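Side-chain contacts in CmeC (PDB 4MT4), which forms a trimeric outer membrane channel of the outer membrane factor family and probably serves in efflux transport across that membrane: residues G21-S24 / W25-E28; L176-A179 / Y180-K184; L216-N219 / E220-N224; K351-A354 / F355-Q359; A372-A375 / R376-R380. All blocks are in the same frame, centred on the assembly; numbering follows the deposited sequence.

Contact 1. Residues G21-S24 / W25-E28; sequences GALS and WEKE
E26 OE1 is held by two donors. The backbone N of L23 reaches OE1 of E26 at 2.9 Å in a nearly straight bond (N-H...O 167°), and R376 of helix 339-405 adds a salt bridge through NH2. L23 to E26 form a type I beta turn, closed by E26 N donating to L23 O at 2.8 Å, so the first and last residues of the turn are joined twice, through backbone alone and through a carboxylate. Glutamate has the length for this: with CG beside the backbone N (chi1 -79°) and the chain extended beyond it, the carboxylate runs back over L23, and OE1 lies 3.4 Å from CB of L23. The neighbouring guanidinium would be expected to favour the ionised form. S24 and W25 take the two corner positions, which lie at the surface and suit a small polar residue and a ring that can fold back. The indole does so: L23 CB sits over one face, 4.2 Å from the centroid of the W25 five-membered ring, in a CH-pi contact. On that same face lies CG of E26, toward the rim. Farther out, CD1 of L23 reaches the six-membered ring, 3.5 Å from CZ2 of W25.

Contact 2. Residues L176-A179 / Y180-K184; sequences LKEA and YESAK
E178 reaches forward one turn to S182, and its path can be traced atom by atom. Its CB points away from the next turn, and CG continues anti to the backbone N (chi1 156°). The bend at chi2 (64°) then swings the carboxylate along the helix, placing CD 3.4 Å from OG of S182. At the tip the two oxygens differ: OE1 stays 3.8 Å from S182 OG, whereas OE2 accepts a short hydrogen bond from that hydroxyl, 2.5 Å from S182 OG to E178 OE2. The hydroxyl approaches from above the carboxylate plane, 51° out of it. This i to i+4 pair rides on helix 129-195, one of the long helices from which outer membrane factors build their periplasmic tunnel, and serine suits it because its hydroxyl is carried close to the backbone. Round the helix, CG of E181 packs 3.1 Å from K177 O, while the ammonium of K177 and the carboxylate of E181 do not meet. Toward helix 411-445 the residues are small: A179 lies against L422 and A183 against R418, whose NH2 also donates to A179 O. CB of Y180 rests against two carbonyls of the preceding turn, 3.3 Å from both L176 O and K177 O.

Contact 3. Residues L216-N219 / E220-N224; sequences LQYN and EAKLN
Two first torsions bring Y218 and K222 together: the tyrosine ring is carried off anti to its own backbone nitrogen (chi1 -173°), while CG of K222 stands beside the backbone N (chi1 -63°) and the rest of the lysine runs out fully extended. The two side chains meet at an angle, the lysine passing over one face of the ring. K222 CE is 3.6 Å from the centroid of the Y218 ring in a CH-pi contact, displaced toward the hydroxyl end, where it comes within 3.4 Å of CZ of Y218. The ammonium follows over the same face, with NZ of K222 4.3 Å from the Y218 centroid, 26° off the normal, a cation-pi interaction. Such i to i+4 pairing belongs to helix 201-236, most of which is predicted to be coiled coil. Lysine suits the place, since its methylenes can lie on the aromatic face while the ammonium at the end still meets the pi cloud. N219 runs alongside K222, and a weak hydrogen bond of 3.5 Å links K222 NZ to N219 OD1. Helix 129-195 lies beside the lysine and tyrosine, where E173 touches K222. L223 turns elsewhere, packing on T378 of the second subunit.

Contact 4. Residues K351-A354 / F355-Q359; sequences KDEA and FVNYQ
The side chains of E353 and N357 run side by side, one turn apart on the helix; their carboxylate and amide planes are turned 61° apart and do not stack, and the side chains touch only where CG of E353 lies 4.2 Å from ND2 of N357. The amide carbon of N357 sits closer to the backbone. With CG anti to its own carbonyl carbon (chi1 -73°), N357 leans over the preceding turn, and this CG is 3.2 Å from E353 O. E353 O accepts the backbone hydrogen bond from N of N357 at 2.9 Å; the amide nitrogen of the side chain approaches at too poor an angle to share it. E353 stretches on beyond this point, fully extended, and its OE1 takes a hydrogen bond from NE2 of Q69 of the third subunit, a reach that glutamate's length permits. On the same flank, V356 puts CG2 3.2 Å from D352 O, the beta-branch setting this methyl close against the backbone, and packs on N58 of the third subunit. F355 lays CB 3.4 Å from D352 O and carries its ring away from the preceding turn, where it meets the ring of F471 of the third subunit with planes only about 10° apart. A354, having no more than a methyl group, allows L282 and Q285 of helix 273-293 to come close. The arrangement is that of a helix packed between a helix of its own chain and the next subunit, as in the trimeric helical barrel of outer membrane factors.

Contact 5. Residues A372-A375 / R376-R380; sequences ALVA and RKTIR
In helix 339-405, T378 bends its hydroxyl back on the turn before it and shares the carbonyl of V374. T378 N donates to V374 O at 3.0 Å, and T378 OG1 donates to the same V374 O at 2.7 Å, the two donors arriving from opposite faces of the carbonyl plane. The hydroxyl is brought there by a chi1 of -59°, which sets OG1 beside the backbone N. In a buried helix face this is a natural place for threonine: its polar atom is satisfied by the helix itself, and the methyl remains for packing. V374 runs alongside, with CG1 3.8 Å from OG1 of T378. I379 lies along the next carbonyl, its CG1 3.1 Å from A375 O, and its CD1 touches CB of A375 at 4.4 Å. A375 and I379, with T378 beside them, make the surface on which L223 of the third subunit packs, a helix-to-helix seam of the trimeric barrel. R376 leaves on another side. Bent at chi2 (-76°) and chi3, it folds its guanidinium back so that NE donates to a water at 3.0 Å from NE to the water oxygen; this water is also hydrogen-bonded to L373 O, 2.6 Å from the oxygen of L373. The far end of the guanidinium is gripped as well, NH2 by G21 O and the carboxylate of E26, NH1 by the hydroxyl of Y435 on helix 411-445. K377 extends until NZ donates to L20 O.

How the contacts relate
Along the chain the contacts come in numerical order. Contact 1, in the loop before helix 44-56, lies against contact 5 on helix 339-405, their centres 11 Å apart, so the N-terminal stretch is fastened to that helix. Contact 4 sits on the same helix, its centre 31 Å from that of contact 5. Contacts 2 and 3 lie on the successive helices 129-195 and 201-236, with centres 12 Å apart, and pack where K177 meets Y218. Contacts 2 and 4 are 57 Å apart between centres, on opposite sides of the chain's centre. Trimer assembly joins the groups: contact 3 of one chain packs against contact 5 of another, so neighbouring chains are joined through these helices.

Contact 1. Residues G21-S24 / W25-E28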
loop_
_atom_site.group_PDB
_atom_site.type_symbol
_atom_site.label_atom_id
_atom_site.label_comp_id
_atom_site.label_asym_id
_atom_site.label_seq_id
_atom_site.Cartn_x
_atom_site.Cartn_y
_atom_site.Cartn_z
ATOM N N GLY B 21 32.299 -4.120 -5.691
ATOM C CA GLY B 21 31.564 -4.444 -6.899
ATOM C C GLY B 21 32.458 -4.566 -8.116
ATOM O O GLY B 21 32.020 -4.351 -9.245
ATOM N N ALA B 22 33.719 -4.911 -7.888
ATOM C CA ALA B 22 34.674 -5.055 -8.980
ATOM C C ALA B 22 35.289 -6.449 -9.003
ATOM O O ALA B 22 35.720 -6.963 -7.973
ATOM C CB ALA B 22 35.762 -3.998 -8.871
ATOM N N LEU B 23 35.318 -7.059 -10.184
ATOM C CA LEU B 23 35.974 -8.348 -10.355
ATOM C C LEU B 23 37.487 -8.169 -10.305
ATOM O O LEU B 23 37.995 -7.068 -10.513
ATOM C CB LEU B 23 35.548 -9.005 -11.671
ATOM C CG LEU B 23 34.081 -9.436 -11.754
ATOM C CD1 LEU B 23 33.766 -10.029 -13.116
ATOM C CD2 LEU B 23 33.748 -10.426 -10.647
ATOM N N SER B 24 38.202 -9.255 -10.027
ATOM C CA SER B 24 39.651 -9.202 -9.838
ATOM C C SER B 24 40.392 -8.723 -11.086
ATOM O O SER B 24 41.490 -8.175 -10.991
ATOM C CB SER B 24 40.178 -10.576 -9.416
ATOM O OG SER B 24 39.736 -11.585 -10.306
ATOM N N TRP B 25 39.788 -8.926 -12.252
ATOM C CA TRP B 25 40.378 -8.470 -13.506
ATOM C C TRP B 25 39.711 -7.192 -14.005
ATOM O O TRP B 25 39.960 -6.746 -15.125
ATOM C CB TRP B 25 40.288 -9.565 -14.571
ATOM C CG TRP B 25 38.917 -10.146 -14.742
ATOM C CD1 TRP B 25 38.411 -11.251 -14.120
ATOM C CD2 TRP B 25 37.877 -9.658 -15.599
ATOM N NE1 TRP B 25 37.122 -11.480 -14.535
ATOM C CE2 TRP B 25 36.770 -10.515 -15.443
ATOM C CE3 TRP B 25 37.775 -8.579 -16.482
ATOM C CZ2 TRP B 25 35.576 -10.327 -16.136
ATOM C CZ3 TRP B 25 36.589 -8.393 -17.169
ATOM C CH2 TRP B 25 35.506 -9.263 -16.991
ATOM N N GLU B 26 38.864 -6.605 -13.163
ATOM C CA GLU B 26 38.163 -5.373 -13.508
ATOM C C GLU B 26 38.761 -4.165 -12.791
ATOM O O GLU B 26 39.266 -4.281 -11.674
ATOM C CB GLU B 26 36.674 -5.492 -13.172
ATOM C CG GLU B 26 35.864 -6.275 -14.196
ATOM C CD GLU B 26 34.381 -6.293 -13.874
ATOM O OE1 GLU B 26 34.030 -6.179 -12.681
ATOM O OE2 GLU B 26 33.565 -6.416 -14.813
ATOM N N LYS B 27 38.701 -3.009 -13.446
ATOM C CA LYS B 27 39.210 -1.766 -12.874
ATOM C C LYS B 27 38.244 -1.218 -11.826
ATOM O O LYS B 27 37.043 -1.085 -12.077
ATOM C CB LYS B 27 39.455 -0.731 -13.981
ATOM C CG LYS B 27 39.071 0.704 -13.637
ATOM C CD LYS B 27 40.131 1.422 -12.820
ATOM C CE LYS B 27 39.887 2.922 -12.833
ATOM N NZ LYS B 27 38.459 3.250 -12.550
ATOM N N GLU B 28 38.770 -0.917 -10.644
ATOM C CA GLU B 28 37.958 -0.336 -9.582
ATOM C C GLU B 28 37.624 1.114 -9.916
ATOM O O GLU B 28 38.513 1.956 -10.034
ATOM C CB GLU B 28 38.677 -0.424 -8.236
ATOM C CG GLU B 28 39.954 -1.245 -8.259
ATOM C CD GLU B 28 40.693 -1.176 -6.943
ATOM O OE1 GLU B 28 40.172 -0.537 -6.003
ATOM O OE2 GLU B 28 41.793 -1.760 -6.845
#

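Contact 2. Residues L176-A179 / Y180-K184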
loop_
_atom_site.group_PDB
_atom_site.type_symbol
_atom_site.label_atom_id
_atom_site.label_comp_id
_atom_site.label_asym_id
_atom_site.label_seq_id
_atom_site.Cartn_x
_atom_site.Cartn_y
_atom_site.Cartn_z
ATOM N N LEU B 176 12.132 -19.739 -29.454
ATOM C CA LEU B 176 11.111 -20.769 -29.328
ATOM C C LEU B 176 10.272 -20.875 -30.600
ATOM O O LEU B 176 9.568 -21.864 -30.806
ATOM C CB LEU B 176 10.222 -20.491 -28.114
ATOM C CG LEU B 176 10.763 -21.031 -26.788
ATOM C CD1 LEU B 176 10.167 -20.293 -25.604
ATOM C CD2 LEU B 176 10.468 -22.515 -26.685
ATOM N N LYS B 177 10.349 -19.856 -31.451
ATOM C CA LYS B 177 9.690 -19.906 -32.750
ATOM C C LYS B 177 10.391 -20.919 -33.644
ATOM O O LYS B 177 9.756 -21.825 -34.189
ATOM C CB LYS B 177 9.683 -18.531 -33.422
ATOM C CG LYS B 177 9.088 -18.537 -34.824
ATOM C CD LYS B 177 9.120 -17.159 -35.464
ATOM C CE LYS B 177 8.533 -17.191 -36.869
ATOM N NZ LYS B 177 8.567 -15.856 -37.530
ATOM N N GLU B 178 11.703 -20.760 -33.785
ATOM C CA GLU B 178 12.522 -21.678 -34.569
ATOM C C GLU B 178 12.483 -23.087 -33.997
ATOM O O GLU B 178 12.426 -24.067 -34.740
ATOM C CB GLU B 178 13.969 -21.182 -34.631
ATOM C CG GLU B 178 15.007 -22.271 -34.892
ATOM C CD GLU B 178 14.853 -22.930 -36.250
ATOM O OE1 GLU B 178 14.191 -22.346 -37.135
ATOM O OE2 GLU B 178 15.401 -24.038 -36.428
ATOM N N ALA B 179 12.523 -23.176 -32.671
ATOM C CA ALA B 179 12.448 -24.456 -31.983
ATOM C C ALA B 179 11.137 -25.161 -32.306
ATOM O O ALA B 179 11.075 -26.387 -32.353
ATOM C CB ALA B 179 12.593 -24.263 -30.483
ATOM N N TYR B 180 10.093 -24.373 -32.536
ATOM C CA TYR B 180 8.790 -24.910 -32.902
ATOM C C TYR B 180 8.749 -25.325 -34.370
ATOM O O TYR B 180 8.179 -26.361 -34.711
ATOM C CB TYR B 180 7.691 -23.886 -32.619
ATOM C CG TYR B 180 6.372 -24.209 -33.286
ATOM C CD1 TYR B 180 5.545 -25.205 -32.783
ATOM C CD2 TYR B 180 5.953 -23.516 -34.414
ATOM C CE1 TYR B 180 4.340 -25.504 -33.389
ATOM C CE2 TYR B 180 4.750 -23.808 -35.026
ATOM C CZ TYR B 180 3.947 -24.803 -34.508
ATOM O OH TYR B 180 2.746 -25.095 -35.115
ATOM N N GLU B 181 9.354 -24.509 -35.229
ATOM C CA GLU B 181 9.364 -24.763 -36.667
ATOM C C GLU B 181 10.036 -26.089 -37.007
ATOM O O GLU B 181 9.466 -26.922 -37.711
ATOM C CB GLU B 181 10.068 -23.623 -37.412
ATOM C CG GLU B 181 9.400 -22.262 -37.267
ATOM C CD GLU B 181 7.996 -22.227 -37.836
ATOM O OE1 GLU B 181 7.706 -23.014 -38.763
ATOM O OE2 GLU B 181 7.180 -21.412 -37.355
ATOM N N SER B 182 11.250 -26.284 -36.502
ATOM C CA SER B 182 12.006 -27.495 -36.796
ATOM C C SER B 182 11.387 -28.711 -36.118
ATOM O O SER B 182 11.503 -29.830 -36.614
ATOM C CB SER B 182 13.464 -27.334 -36.365
ATOM O OG SER B 182 14.008 -26.125 -36.863
ATOM N N ALA B 183 10.730 -28.487 -34.984
ATOM C CA ALA B 183 10.027 -29.558 -34.288
ATOM C C ALA B 183 8.843 -30.034 -35.118
ATOM O O ALA B 183 8.465 -31.206 -35.067
ATOM C CB ALA B 183 9.565 -29.095 -32.919
ATOM N N LYS B 184 8.259 -29.115 -35.879
ATOM C CA LYS B 184 7.165 -29.454 -36.777
ATOM C C LYS B 184 7.699 -30.235 -37.971
ATOM O O LYS B 184 7.044 -31.146 -38.477
ATOM C CB LYS B 184 6.442 -28.194 -37.250
ATOM C CG LYS B 184 5.147 -28.471 -37.993
ATOM C CD LYS B 184 4.992 -27.554 -39.193
ATOM C CE LYS B 184 5.024 -26.090 -38.790
ATOM N NZ LYS B 184 4.903 -25.195 -39.975
#

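Contact 3. Residues L216-N219 / E220-N224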
loop_
_atom_site.group_PDB
_atom_site.type_symbol
_atom_site.label_atom_id
_atom_site.label_comp_id
_atom_site.label_asym_id
_atom_site.label_seq_id
_atom_site.Cartn_x
_atom_site.Cartn_y
_atom_site.Cartn_z
ATOM N N LEU B 216 3.442 -25.440 -27.034
ATOM C CA LEU B 216 2.988 -24.948 -25.741
ATOM C C LEU B 216 3.977 -23.941 -25.164
ATOM O O LEU B 216 3.588 -22.885 -24.668
ATOM C CB LEU B 216 2.791 -26.111 -24.767
ATOM C CG LEU B 216 2.330 -25.756 -23.353
ATOM C CD1 LEU B 216 1.015 -24.994 -23.392
ATOM C CD2 LEU B 216 2.206 -27.009 -22.502
ATOM N N GLN B 217 5.262 -24.276 -25.239
ATOM C CA GLN B 217 6.322 -23.393 -24.762
ATOM C C GLN B 217 6.380 -22.116 -25.591
ATOM O O GLN B 217 6.655 -21.038 -25.070
ATOM C CB GLN B 217 7.676 -24.103 -24.807
ATOM C CG GLN B 217 7.787 -25.290 -23.868
ATOM C CD GLN B 217 9.032 -26.117 -24.120
ATOM O OE1 GLN B 217 8.951 -27.326 -24.346
ATOM N NE2 GLN B 217 10.191 -25.471 -24.085
ATOM N N TYR B 218 6.113 -22.252 -26.885
ATOM C CA TYR B 218 6.122 -21.123 -27.807
ATOM C C TYR B 218 5.073 -20.081 -27.411
ATOM O O TYR B 218 5.390 -18.899 -27.269
ATOM C CB TYR B 218 5.880 -21.612 -29.239
ATOM C CG TYR B 218 6.021 -20.554 -30.317
ATOM C CD1 TYR B 218 6.678 -19.354 -30.068
ATOM C CD2 TYR B 218 5.491 -20.758 -31.584
ATOM C CE1 TYR B 218 6.800 -18.389 -31.052
ATOM C CE2 TYR B 218 5.608 -19.804 -32.572
ATOM C CZ TYR B 218 6.265 -18.621 -32.303
ATOM O OH TYR B 218 6.381 -17.667 -33.287
ATOM N N ASN B 219 3.833 -20.524 -27.228
ATOM C CA ASN B 219 2.738 -19.619 -26.883
ATOM C C ASN B 219 2.898 -18.986 -25.503
ATOM O O ASN B 219 2.386 -17.897 -25.250
ATOM C CB ASN B 219 1.402 -20.356 -26.966
ATOM C CG ASN B 219 0.937 -20.556 -28.396
ATOM O OD1 ASN B 219 1.061 -19.660 -29.230
ATOM N ND2 ASN B 219 0.404 -21.736 -28.688
ATOM N N GLU B 220 3.606 -19.675 -24.613
ATOM C CA GLU B 220 3.927 -19.119 -23.304
ATOM C C GLU B 220 4.875 -17.939 -23.457
ATOM O O GLU B 220 4.763 -16.939 -22.748
ATOM C CB GLU B 220 4.547 -20.181 -22.396
ATOM C CG GLU B 220 3.552 -20.879 -21.485
ATOM C CD GLU B 220 2.957 -19.942 -20.452
ATOM O OE1 GLU B 220 3.693 -19.071 -19.941
ATOM O OE2 GLU B 220 1.751 -20.073 -20.152
ATOM N N ALA B 221 5.806 -18.065 -24.395
ATOM C CA ALA B 221 6.776 -17.013 -24.669
ATOM C C ALA B 221 6.101 -15.786 -25.270
ATOM O O ALA B 221 6.459 -14.653 -24.951
ATOM C CB ALA B 221 7.863 -17.523 -25.594
ATOM N N LYS B 222 5.128 -16.021 -26.146
ATOM C CA LYS B 222 4.320 -14.941 -26.702
ATOM C C LYS B 222 3.580 -14.214 -25.590
ATOM O O LYS B 222 3.523 -12.986 -25.559
ATOM C CB LYS B 222 3.310 -15.476 -27.717
ATOM C CG LYS B 222 3.908 -16.134 -28.944
ATOM C CD LYS B 222 2.802 -16.582 -29.884
ATOM C CE LYS B 222 3.341 -17.366 -31.063
ATOM N NZ LYS B 222 2.244 -17.828 -31.957
ATOM N N LEU B 223 3.015 -14.995 -24.678
ATOM C CA LEU B 223 2.240 -14.461 -23.570
ATOM C C LEU B 223 3.121 -13.641 -22.638
ATOM O O LEU B 223 2.722 -12.577 -22.164
ATOM C CB LEU B 223 1.565 -15.598 -22.803
ATOM C CG LEU B 223 0.128 -15.329 -22.362
ATOM C CD1 LEU B 223 -0.665 -14.745 -23.515
ATOM C CD2 LEU B 223 -0.520 -16.607 -21.856
ATOM N N ASN B 224 4.323 -14.145 -22.382
ATOM C CA ASN B 224 5.299 -13.440 -21.564
ATOM C C ASN B 224 5.755 -12.151 -22.238
ATOM O O ASN B 224 6.067 -11.163 -21.575
ATOM C CB ASN B 224 6.501 -14.343 -21.280
ATOM C CG ASN B 224 7.569 -13.653 -20.457
ATOM O OD1 ASN B 224 7.476 -13.582 -19.231
ATOM N ND2 ASN B 224 8.598 -13.148 -21.127
#

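Contact 4. Residues K351-A354 / F355-Q359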
loop_
_atom_site.group_PDB
_atom_site.type_symbol
_atom_site.label_atom_id
_atom_site.label_comp_id
_atom_site.label_asym_id
_atom_site.label_seq_id
_atom_site.Cartn_x
_atom_site.Cartn_y
_atom_site.Cartn_z
ATOM N N LYS B 351 8.528 14.523 15.137
ATOM C CA LYS B 351 9.913 14.714 14.737
ATOM C C LYS B 351 10.699 13.415 14.877
ATOM O O LYS B 351 11.499 13.067 14.007
ATOM C CB LYS B 351 10.569 15.815 15.571
ATOM C CG LYS B 351 12.047 15.991 15.288
ATOM C CD LYS B 351 12.713 16.875 16.326
ATOM C CE LYS B 351 14.219 16.894 16.129
ATOM N NZ LYS B 351 14.908 17.724 17.153
ATOM N N ASP B 352 10.470 12.707 15.979
ATOM C CA ASP B 352 11.114 11.419 16.218
ATOM C C ASP B 352 10.752 10.423 15.121
ATOM O O ASP B 352 11.597 9.658 14.659
ATOM C CB ASP B 352 10.720 10.857 17.587
ATOM C CG ASP B 352 11.187 11.733 18.738
ATOM O OD1 ASP B 352 12.051 12.608 18.514
ATOM O OD2 ASP B 352 10.697 11.538 19.871
ATOM N N GLU B 353 9.487 10.439 14.713
ATOM C CA GLU B 353 9.011 9.565 13.647
ATOM C C GLU B 353 9.726 9.879 12.337
ATOM O O GLU B 353 10.096 8.977 11.585
ATOM C CB GLU B 353 7.498 9.706 13.477
ATOM C CG GLU B 353 6.914 8.853 12.363
ATOM C CD GLU B 353 5.401 8.919 12.306
ATOM O OE1 GLU B 353 4.805 9.723 13.055
ATOM O OE2 GLU B 353 4.807 8.162 11.510
ATOM N N ALA B 354 9.931 11.165 12.077
ATOM C CA ALA B 354 10.624 11.602 10.873
ATOM C C ALA B 354 12.104 11.236 10.937
ATOM O O ALA B 354 12.741 11.019 9.908
ATOM C CB ALA B 354 10.453 13.098 10.675
ATOM N N PHE B 355 12.646 11.175 12.150
ATOM C CA PHE B 355 14.034 10.779 12.351
ATOM C C PHE B 355 14.193 9.287 12.082
ATOM O O PHE B 355 15.155 8.863 11.447
ATOM C CB PHE B 355 14.506 11.111 13.773
ATOM C CG PHE B 355 16.002 11.047 13.948
ATOM C CD1 PHE B 355 16.642 9.833 14.140
ATOM C CD2 PHE B 355 16.767 12.203 13.921
ATOM C CE1 PHE B 355 18.015 9.772 14.296
ATOM C CE2 PHE B 355 18.139 12.147 14.082
ATOM C CZ PHE B 355 18.763 10.931 14.270
ATOM N N VAL B 356 13.244 8.498 12.579
ATOM C CA VAL B 356 13.261 7.056 12.374
ATOM C C VAL B 356 13.084 6.729 10.893
ATOM O O VAL B 356 13.704 5.800 10.372
ATOM C CB VAL B 356 12.165 6.354 13.206
ATOM C CG1 VAL B 356 12.103 4.876 12.877
ATOM C CG2 VAL B 356 12.424 6.555 14.689
ATOM N N ASN B 357 12.241 7.507 10.220
ATOM C CA ASN B 357 12.070 7.380 8.778
ATOM C C ASN B 357 13.375 7.671 8.046
ATOM O O ASN B 357 13.687 7.039 7.037
ATOM C CB ASN B 357 10.968 8.317 8.276
ATOM C CG ASN B 357 9.580 7.839 8.655
ATOM O OD1 ASN B 357 9.386 6.675 9.008
ATOM N ND2 ASN B 357 8.602 8.734 8.571
ATOM N N TYR B 358 14.136 8.630 8.567
ATOM C CA TYR B 358 15.429 8.980 7.989
ATOM C C TYR B 358 16.427 7.840 8.140
ATOM O O TYR B 358 17.115 7.477 7.185
ATOM C CB TYR B 358 15.985 10.248 8.641
ATOM C CG TYR B 358 17.380 10.610 8.177
ATOM C CD1 TYR B 358 17.578 11.335 7.009
ATOM C CD2 TYR B 358 18.499 10.225 8.905
ATOM C CE1 TYR B 358 18.849 11.667 6.580
ATOM C CE2 TYR B 358 19.773 10.550 8.485
ATOM C CZ TYR B 358 19.943 11.271 7.323
ATOM O OH TYR B 358 21.213 11.597 6.904
ATOM N N GLN B 359 16.504 7.294 9.350
ATOM C CA GLN B 359 17.381 6.169 9.645
ATOM C C GLN B 359 17.079 4.995 8.717
ATOM O O GLN B 359 17.984 4.398 8.139
ATOM C CB GLN B 359 17.227 5.739 11.105
ATOM C CG GLN B 359 17.544 6.827 12.128
ATOM C CD GLN B 359 19.005 6.852 12.531
ATOM O OE1 GLN B 359 19.889 7.051 11.698
ATOM N NE2 GLN B 359 19.268 6.645 13.817
#

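Contact 5. Residues A372-A375 / R376-R380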
loop_
_atom_site.group_PDB
_atom_site.type_symbol
_atom_site.label_atom_id
_atom_site.label_comp_id
_atom_site.label_asym_id
_atom_site.label_seq_id
_atom_site.Cartn_x
_atom_site.Cartn_y
_atom_site.Cartn_z
ATOM N N ALA B 372 23.329 -4.344 -5.157
ATOM C CA ALA B 372 23.504 -3.905 -6.538
ATOM C C ALA B 372 24.939 -4.108 -7.017
ATOM O O ALA B 372 25.169 -4.532 -8.148
ATOM C CB ALA B 372 23.102 -2.448 -6.683
ATOM N N LEU B 373 25.897 -3.811 -6.145
ATOM C CA LEU B 373 27.309 -3.959 -6.478
ATOM C C LEU B 373 27.709 -5.425 -6.608
ATOM O O LEU B 373 28.382 -5.809 -7.567
ATOM C CB LEU B 373 28.182 -3.273 -5.426
ATOM C CG LEU B 373 28.176 -1.744 -5.448
ATOM C CD1 LEU B 373 28.982 -1.183 -4.284
ATOM C CD2 LEU B 373 28.708 -1.219 -6.776
ATOM N N VAL B 374 27.294 -6.239 -5.640
ATOM C CA VAL B 374 27.627 -7.660 -5.647
ATOM C C VAL B 374 26.926 -8.386 -6.793
ATOM O O VAL B 374 27.527 -9.220 -7.468
ATOM C CB VAL B 374 27.259 -8.336 -4.310
ATOM C CG1 VAL B 374 27.464 -9.837 -4.392
ATOM C CG2 VAL B 374 28.089 -7.750 -3.176
ATOM N N ALA B 375 25.657 -8.057 -7.014
ATOM C CA ALA B 375 24.884 -8.683 -8.082
ATOM C C ALA B 375 25.480 -8.373 -9.447
ATOM O O ALA B 375 25.563 -9.244 -10.307
ATOM C CB ALA B 375 23.430 -8.235 -8.028
ATOM N N ARG B 376 25.905 -7.128 -9.633
ATOM C CA ARG B 376 26.447 -6.679 -10.911
ATOM C C ARG B 376 27.659 -7.515 -11.331
ATOM O O ARG B 376 27.737 -7.978 -12.471
ATOM C CB ARG B 376 26.823 -5.195 -10.829
ATOM C CG ARG B 376 26.823 -4.442 -12.156
ATOM C CD ARG B 376 28.053 -4.765 -12.994
ATOM N NE ARG B 376 29.279 -4.694 -12.205
ATOM C CZ ARG B 376 30.461 -5.147 -12.613
ATOM N NH1 ARG B 376 30.581 -5.714 -13.807
ATOM N NH2 ARG B 376 31.522 -5.039 -11.827
ATOM N N LYS B 377 28.595 -7.710 -10.407
ATOM C CA LYS B 377 29.817 -8.445 -10.713
ATOM C C LYS B 377 29.583 -9.955 -10.754
ATOM O O LYS B 377 30.297 -10.680 -11.443
ATOM C CB LYS B 377 30.915 -8.108 -9.699
ATOM C CG LYS B 377 30.665 -8.618 -8.289
ATOM C CD LYS B 377 31.860 -8.339 -7.388
ATOM C CE LYS B 377 31.677 -8.952 -6.008
ATOM N NZ LYS B 377 32.842 -8.670 -5.125
ATOM N N THR B 378 28.581 -10.428 -10.020
ATOM C CA THR B 378 28.265 -11.852 -10.009
ATOM C C THR B 378 27.576 -12.261 -11.306
ATOM O O THR B 378 27.885 -13.304 -11.883
ATOM C CB THR B 378 27.369 -12.230 -8.815
ATOM O OG1 THR B 378 28.030 -11.886 -7.591
ATOM C CG2 THR B 378 27.078 -13.725 -8.820
ATOM N N ILE B 379 26.645 -11.429 -11.762
ATOM C CA ILE B 379 25.940 -11.678 -13.012
ATOM C C ILE B 379 26.904 -11.522 -14.191
ATOM O O ILE B 379 26.729 -12.143 -15.242
ATOM C CB ILE B 379 24.725 -10.734 -13.171
ATOM C CG1 ILE B 379 23.720 -10.963 -12.042
ATOM C CG2 ILE B 379 24.028 -10.962 -14.497
ATOM C CD1 ILE B 379 22.584 -9.967 -12.022
ATOM N N ARG B 380 27.939 -10.708 -14.001
ATOM C CA ARG B 380 28.986 -10.559 -15.007
ATOM C C ARG B 380 29.690 -11.893 -15.244
ATOM O O ARG B 380 30.024 -12.239 -16.379
ATOM C CB ARG B 380 30.001 -9.494 -14.581
ATOM C CG ARG B 380 31.142 -9.296 -15.564
ATOM C CD ARG B 380 30.626 -8.930 -16.946
ATOM N NE ARG B 380 31.714 -8.754 -17.902
ATOM C CZ ARG B 380 32.253 -9.743 -18.609
ATOM N NH1 ARG B 380 31.804 -10.982 -18.471
ATOM N NH2 ARG B 380 33.242 -9.491 -19.456
HETATM O O HOH W 1 29.388 -4.100 -9.234
#